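Local coordinates for protein nicking enzyme (Staphylococcus aureus, PDB 4HTE) that is a relaxase of the MobA/MobL family that probably nicks plasmid DNA at the origin of transfer during conjugation, represented here by its helical C-terminal domain, at residues A[13-25]-A[87-99]. Numbering follows the deposited sequence.
Sequences KLNAFSYMNKSDS and VFEKQAGIFFDKN
Tyr19 lays its ring along the last turns of helix 64-99, where it slides past Ile94 and Lys98 in the direction opposite to theirs. Ile94 presents its CG2 branch to Tyr19 CD1, while the aliphatic part of Lys98 runs alongside the ring, with CD 3.5 Å from Tyr19 CE1. One face of the Tyr19 ring covers the backbone at Phe95, whose CA stands 4.0 Å above the ring plane, displaced toward the rim. Phe95 also brings ring atom CD2 to within 3.8 Å of Tyr19 CE2. Toward the earlier turns of this helix stretch, the selenomethionine Met20 bends at chi3 (79°), turning its CE toward Val87 CG1, 3.7 Å away, and Asp24 CB packs on that same methyl branch. Within the helical C-terminal middle domain, the contact thus lays the lead-in and first turn of helix 22-35, with two overlapping beta turns in the lead-in, against the end of helix 64-99; helix 109-122 adjoins both through Ala16 on Asn121 and Gln91 on Leu120. A polar link comes from buried Gln91. Its extended chain, with CG anti to the backbone N (chi1 -177°), carries NE2 to Ala16 O for a 2.7 Å hydrogen bond that is moderately bent, at 145°, and tilted from the carbonyl plane. On the other branch of this amide, Gln91 OE1 lies 3.4 Å from Met20 SE.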
loop_
_atom_site.group_PDB
_atom_site.type_symbol
_atom_site.label_atom_id
_atom_site.label_comp_id
_atom_site.label_asym_id
_atom_site.label_seq_id
_atom_site.Cartn_x
_atom_site.Cartn_y
_atom_site.Cartn_z
ATOM N N LYS A 13 8.253 -15.795 -31.391
ATOM C CA LYS A 13 7.606 -16.345 -30.206
ATOM C C LYS A 13 6.109 -15.997 -30.216
ATOM O O LYS A 13 5.417 -16.287 -31.191
ATOM C CB LYS A 13 8.305 -15.834 -28.944
ATOM C CG LYS A 13 8.055 -16.677 -27.702
ATOM C CD LYS A 13 8.758 -16.105 -26.481
ATOM C CE LYS A 13 8.154 -14.780 -26.030
ATOM N NZ LYS A 13 6.784 -14.939 -25.469
ATOM N N LEU A 14 5.609 -15.375 -29.149
ATOM C CA LEU A 14 4.189 -15.044 -29.051
ATOM C C LEU A 14 3.972 -13.555 -28.814
ATOM O O LEU A 14 4.840 -12.872 -28.274
ATOM C CB LEU A 14 3.541 -15.830 -27.914
ATOM C CG LEU A 14 3.456 -17.342 -28.111
ATOM C CD1 LEU A 14 2.968 -18.019 -26.840
ATOM C CD2 LEU A 14 2.547 -17.674 -29.286
ATOM N N ASN A 15 2.802 -13.064 -29.217
ATOM C CA ASN A 15 2.438 -11.668 -29.006
ATOM C C ASN A 15 1.114 -11.544 -28.251
ATOM O O ASN A 15 0.405 -12.530 -28.055
ATOM C CB ASN A 15 2.367 -10.921 -30.342
ATOM C CG ASN A 15 1.113 -11.247 -31.135
ATOM O OD1 ASN A 15 0.533 -12.324 -30.994
ATOM N ND2 ASN A 15 0.692 -10.312 -31.979
ATOM N N ALA A 16 0.788 -10.323 -27.839
ATOM C CA ALA A 16 -0.362 -10.061 -26.977
ATOM C C ALA A 16 -1.670 -10.693 -27.457
ATOM O O ALA A 16 -2.502 -11.084 -26.641
ATOM C CB ALA A 16 -0.545 -8.564 -26.813
ATOM N N PHE A 17 -1.852 -10.792 -28.771
ATOM C CA PHE A 17 -3.118 -11.266 -29.333
ATOM C C PHE A 17 -3.105 -12.756 -29.670
ATOM O O PHE A 17 -3.990 -13.249 -30.372
ATOM C CB PHE A 17 -3.485 -10.448 -30.575
ATOM C CG PHE A 17 -3.970 -9.063 -30.261
ATOM C CD1 PHE A 17 -3.126 -8.136 -29.671
ATOM C CD2 PHE A 17 -5.270 -8.686 -30.552
ATOM C CE1 PHE A 17 -3.568 -6.861 -29.376
ATOM C CE2 PHE A 17 -5.719 -7.411 -30.261
ATOM C CZ PHE A 17 -4.867 -6.498 -29.672
ATOM N N SER A 18 -2.107 -13.471 -29.164
ATOM C CA SER A 18 -2.029 -14.912 -29.362
ATOM C C SER A 18 -3.179 -15.603 -28.639
ATOM O O SER A 18 -3.565 -15.198 -27.544
ATOM C CB SER A 18 -0.691 -15.449 -28.850
ATOM O OG SER A 18 0.393 -14.924 -29.597
ATOM N N TYR A 19 -3.724 -16.646 -29.259
ATOM C CA TYR A 19 -4.803 -17.429 -28.662
ATOM C C TYR A 19 -6.089 -16.618 -28.497
ATOM O O TYR A 19 -6.989 -17.024 -27.761
ATOM C CB TYR A 19 -4.385 -17.967 -27.291
ATOM C CG TYR A 19 -3.036 -18.646 -27.265
ATOM C CD1 TYR A 19 -2.837 -19.859 -27.904
ATOM C CD2 TYR A 19 -1.968 -18.079 -26.584
ATOM C CE1 TYR A 19 -1.608 -20.485 -27.878
ATOM C CE2 TYR A 19 -0.735 -18.699 -26.550
ATOM C CZ TYR A 19 -0.559 -19.902 -27.198
ATOM O OH TYR A 19 0.669 -20.521 -27.168
HETATM N N MSE A 20 -6.179 -15.479 -29.178
HETATM C CA MSE A 20 -7.334 -14.600 -29.028
HETATM C C MSE A 20 -8.142 -14.470 -30.307
HETATM O O MSE A 20 -7.635 -14.000 -31.326
HETATM C CB MSE A 20 -6.883 -13.210 -28.594
HETATM C CG MSE A 20 -7.203 -12.879 -27.156
HETATM SE SE MSE A 20 -7.013 -10.974 -26.813
HETATM C CE MSE A 20 -8.685 -10.336 -27.572
ATOM N N ASN A 21 -9.408 -14.869 -30.240
ATOM C CA ASN A 21 -10.321 -14.706 -31.362
ATOM C C ASN A 21 -10.369 -13.257 -31.821
ATOM O O ASN A 21 -9.995 -12.350 -31.080
ATOM C CB ASN A 21 -11.729 -15.163 -30.980
ATOM C CG ASN A 21 -11.870 -16.672 -30.965
ATOM O OD1 ASN A 21 -11.176 -17.382 -31.694
ATOM N ND2 ASN A 21 -12.784 -17.169 -30.140
ATOM N N LYS A 22 -10.836 -13.045 -33.045
ATOM C CA LYS A 22 -10.937 -11.701 -33.594
ATOM C C LYS A 22 -12.157 -10.984 -33.028
ATOM O O LYS A 22 -12.210 -9.756 -33.006
ATOM C CB LYS A 22 -10.998 -11.747 -35.120
ATOM C CG LYS A 22 -9.769 -12.375 -35.757
ATOM C CD LYS A 22 -9.781 -12.239 -37.271
ATOM C CE LYS A 22 -9.613 -10.794 -37.718
ATOM N NZ LYS A 22 -8.289 -10.226 -37.335
ATOM N N SER A 23 -13.136 -11.755 -32.567
ATOM C CA SER A 23 -14.299 -11.181 -31.910
ATOM C C SER A 23 -13.864 -10.560 -30.589
ATOM O O SER A 23 -14.331 -9.485 -30.208
ATOM C CB SER A 23 -15.359 -12.253 -31.662
ATOM O OG SER A 23 -16.508 -11.700 -31.042
ATOM N N ASP A 24 -12.959 -11.246 -29.897
ATOM C CA ASP A 24 -12.423 -10.759 -28.631
ATOM C C ASP A 24 -11.467 -9.594 -28.868
ATOM O O ASP A 24 -11.531 -8.580 -28.175
ATOM C CB ASP A 24 -11.698 -11.881 -27.885
ATOM C CG ASP A 24 -12.620 -13.023 -27.503
ATOM O OD1 ASP A 24 -13.763 -12.747 -27.078
ATOM O OD2 ASP A 24 -12.204 -14.194 -27.625
ATOM N N SER A 25 -10.582 -9.748 -29.852
ATOM C CA SER A 25 -9.630 -8.702 -30.206
ATOM C C SER A 25 -10.349 -7.367 -30.343
ATOM O O SER A 25 -9.845 -6.332 -29.906
ATOM C CB SER A 25 -8.923 -9.039 -31.523
ATOM O OG SER A 25 -8.211 -10.262 -31.446
ATOM N N VAL A 87 -12.697 -12.104 -21.599
ATOM C CA VAL A 87 -11.762 -12.211 -22.708
ATOM C C VAL A 87 -10.408 -12.714 -22.227
ATOM O O VAL A 87 -9.828 -13.630 -22.815
ATOM C CB VAL A 87 -11.558 -10.852 -23.394
ATOM C CG1 VAL A 87 -10.420 -10.931 -24.398
ATOM C CG2 VAL A 87 -12.841 -10.401 -24.068
ATOM N N PHE A 88 -9.907 -12.104 -21.158
ATOM C CA PHE A 88 -8.606 -12.466 -20.608
ATOM C C PHE A 88 -8.585 -13.900 -20.090
ATOM O O PHE A 88 -7.596 -14.616 -20.256
ATOM C CB PHE A 88 -8.222 -11.510 -19.476
ATOM C CG PHE A 88 -7.716 -10.171 -19.949
ATOM C CD1 PHE A 88 -7.678 -9.856 -21.299
ATOM C CD2 PHE A 88 -7.267 -9.231 -19.035
ATOM C CE1 PHE A 88 -7.210 -8.626 -21.724
ATOM C CE2 PHE A 88 -6.797 -8.000 -19.459
ATOM C CZ PHE A 88 -6.769 -7.701 -20.806
ATOM N N GLU A 89 -9.680 -14.314 -19.463
ATOM C CA GLU A 89 -9.764 -15.641 -18.864
ATOM C C GLU A 89 -9.617 -16.720 -19.932
ATOM O O GLU A 89 -8.928 -17.719 -19.724
ATOM C CB GLU A 89 -11.093 -15.802 -18.124
ATOM C CG GLU A 89 -11.013 -16.675 -16.880
ATOM C CD GLU A 89 -12.160 -16.426 -15.916
ATOM O OE1 GLU A 89 -13.199 -15.885 -16.351
ATOM O OE2 GLU A 89 -12.018 -16.764 -14.722
ATOM N N LYS A 90 -10.260 -16.510 -21.076
ATOM C CA LYS A 90 -10.166 -17.449 -22.188
ATOM C C LYS A 90 -8.731 -17.541 -22.692
ATOM O O LYS A 90 -8.194 -18.634 -22.865
ATOM C CB LYS A 90 -11.090 -17.024 -23.331
ATOM C CG LYS A 90 -12.568 -17.118 -23.007
ATOM C CD LYS A 90 -13.419 -16.650 -24.175
ATOM C CE LYS A 90 -14.893 -16.780 -23.852
ATOM N NZ LYS A 90 -15.750 -16.326 -24.973
ATOM N N GLN A 91 -8.110 -16.387 -22.917
ATOM C CA GLN A 91 -6.753 -16.338 -23.444
ATOM C C GLN A 91 -5.758 -17.014 -22.507
ATOM O O GLN A 91 -4.831 -17.689 -22.957
ATOM C CB GLN A 91 -6.327 -14.891 -23.681
ATOM C CG GLN A 91 -4.954 -14.759 -24.305
ATOM C CD GLN A 91 -4.580 -13.321 -24.568
ATOM O OE1 GLN A 91 -5.326 -12.402 -24.233
ATOM N NE2 GLN A 91 -3.418 -13.116 -25.167
ATOM N N ALA A 92 -5.951 -16.825 -21.206
ATOM C CA ALA A 92 -5.062 -17.407 -20.207
ATOM C C ALA A 92 -5.194 -18.926 -20.180
ATOM O O ALA A 92 -4.195 -19.646 -20.207
ATOM C CB ALA A 92 -5.356 -16.820 -18.831
ATOM N N GLY A 93 -6.432 -19.407 -20.131
ATOM C CA GLY A 93 -6.690 -20.836 -20.122
ATOM C C GLY A 93 -5.984 -21.528 -21.270
ATOM O O GLY A 93 -5.255 -22.498 -21.066
ATOM N N ILE A 94 -6.198 -21.021 -22.480
ATOM C CA ILE A 94 -5.550 -21.566 -23.666
ATOM C C ILE A 94 -4.039 -21.503 -23.493
ATOM O O ILE A 94 -3.337 -22.491 -23.700
ATOM C CB ILE A 94 -5.923 -20.781 -24.943
ATOM C CG1 ILE A 94 -7.436 -20.809 -25.183
ATOM C CG2 ILE A 94 -5.192 -21.359 -26.150
ATOM C CD1 ILE A 94 -7.891 -19.920 -26.328
ATOM N N PHE A 95 -3.551 -20.328 -23.110
ATOM C CA PHE A 95 -2.122 -20.098 -22.954
ATOM C C PHE A 95 -1.464 -21.152 -22.070
ATOM O O PHE A 95 -0.374 -21.636 -22.375
ATOM C CB PHE A 95 -1.871 -18.710 -22.366
ATOM C CG PHE A 95 -0.426 -18.426 -22.083
ATOM C CD1 PHE A 95 0.154 -18.835 -20.893
ATOM C CD2 PHE A 95 0.354 -17.751 -23.007
ATOM C CE1 PHE A 95 1.484 -18.577 -20.630
ATOM C CE2 PHE A 95 1.685 -17.491 -22.749
ATOM C CZ PHE A 95 2.250 -17.904 -21.558
ATOM N N PHE A 96 -2.128 -21.503 -20.975
ATOM C CA PHE A 96 -1.564 -22.447 -20.014
ATOM C C PHE A 96 -1.537 -23.873 -20.554
ATOM O O PHE A 96 -0.506 -24.540 -20.498
ATOM C CB PHE A 96 -2.331 -22.393 -18.692
ATOM C CG PHE A 96 -1.714 -21.477 -17.676
ATOM C CD1 PHE A 96 -1.935 -20.110 -17.727
ATOM C CD2 PHE A 96 -0.905 -21.983 -16.673
ATOM C CE1 PHE A 96 -1.362 -19.266 -16.795
ATOM C CE2 PHE A 96 -0.330 -21.143 -15.737
ATOM C CZ PHE A 96 -0.559 -19.784 -15.798
ATOM N N ASP A 97 -2.666 -24.340 -21.073
ATOM C CA ASP A 97 -2.730 -25.673 -21.657
ATOM C C ASP A 97 -1.620 -25.840 -22.690
ATOM O O ASP A 97 -0.992 -26.895 -22.780
ATOM C CB ASP A 97 -4.090 -25.913 -22.315
ATOM C CG ASP A 97 -5.247 -25.713 -21.355
ATOM O OD1 ASP A 97 -5.036 -25.841 -20.130
ATOM O OD2 ASP A 97 -6.371 -25.431 -21.826
ATOM N N LYS A 98 -1.377 -24.785 -23.460
ATOM C CA LYS A 98 -0.416 -24.827 -24.556
ATOM C C LYS A 98 1.031 -24.775 -24.068
ATOM O O LYS A 98 1.897 -25.468 -24.603
ATOM C CB LYS A 98 -0.668 -23.660 -25.515
ATOM C CG LYS A 98 -2.069 -23.622 -26.110
ATOM C CD LYS A 98 -2.058 -23.932 -27.599
ATOM C CE LYS A 98 -3.351 -23.490 -28.265
ATOM N NZ LYS A 98 -3.257 -23.492 -29.751
ATOM N N ASN A 99 1.290 -23.953 -23.055
ATOM C CA ASN A 99 2.660 -23.676 -22.629
ATOM C C ASN A 99 3.010 -24.212 -21.239
ATOM O O ASN A 99 4.090 -24.768 -21.038
ATOM C CB ASN A 99 2.917 -22.169 -22.692
ATOM C CG ASN A 99 2.711 -21.605 -24.085
ATOM O OD1 ASN A 99 1.820 -20.786 -24.313
ATOM N ND2 ASN A 99 3.532 -22.050 -25.030
#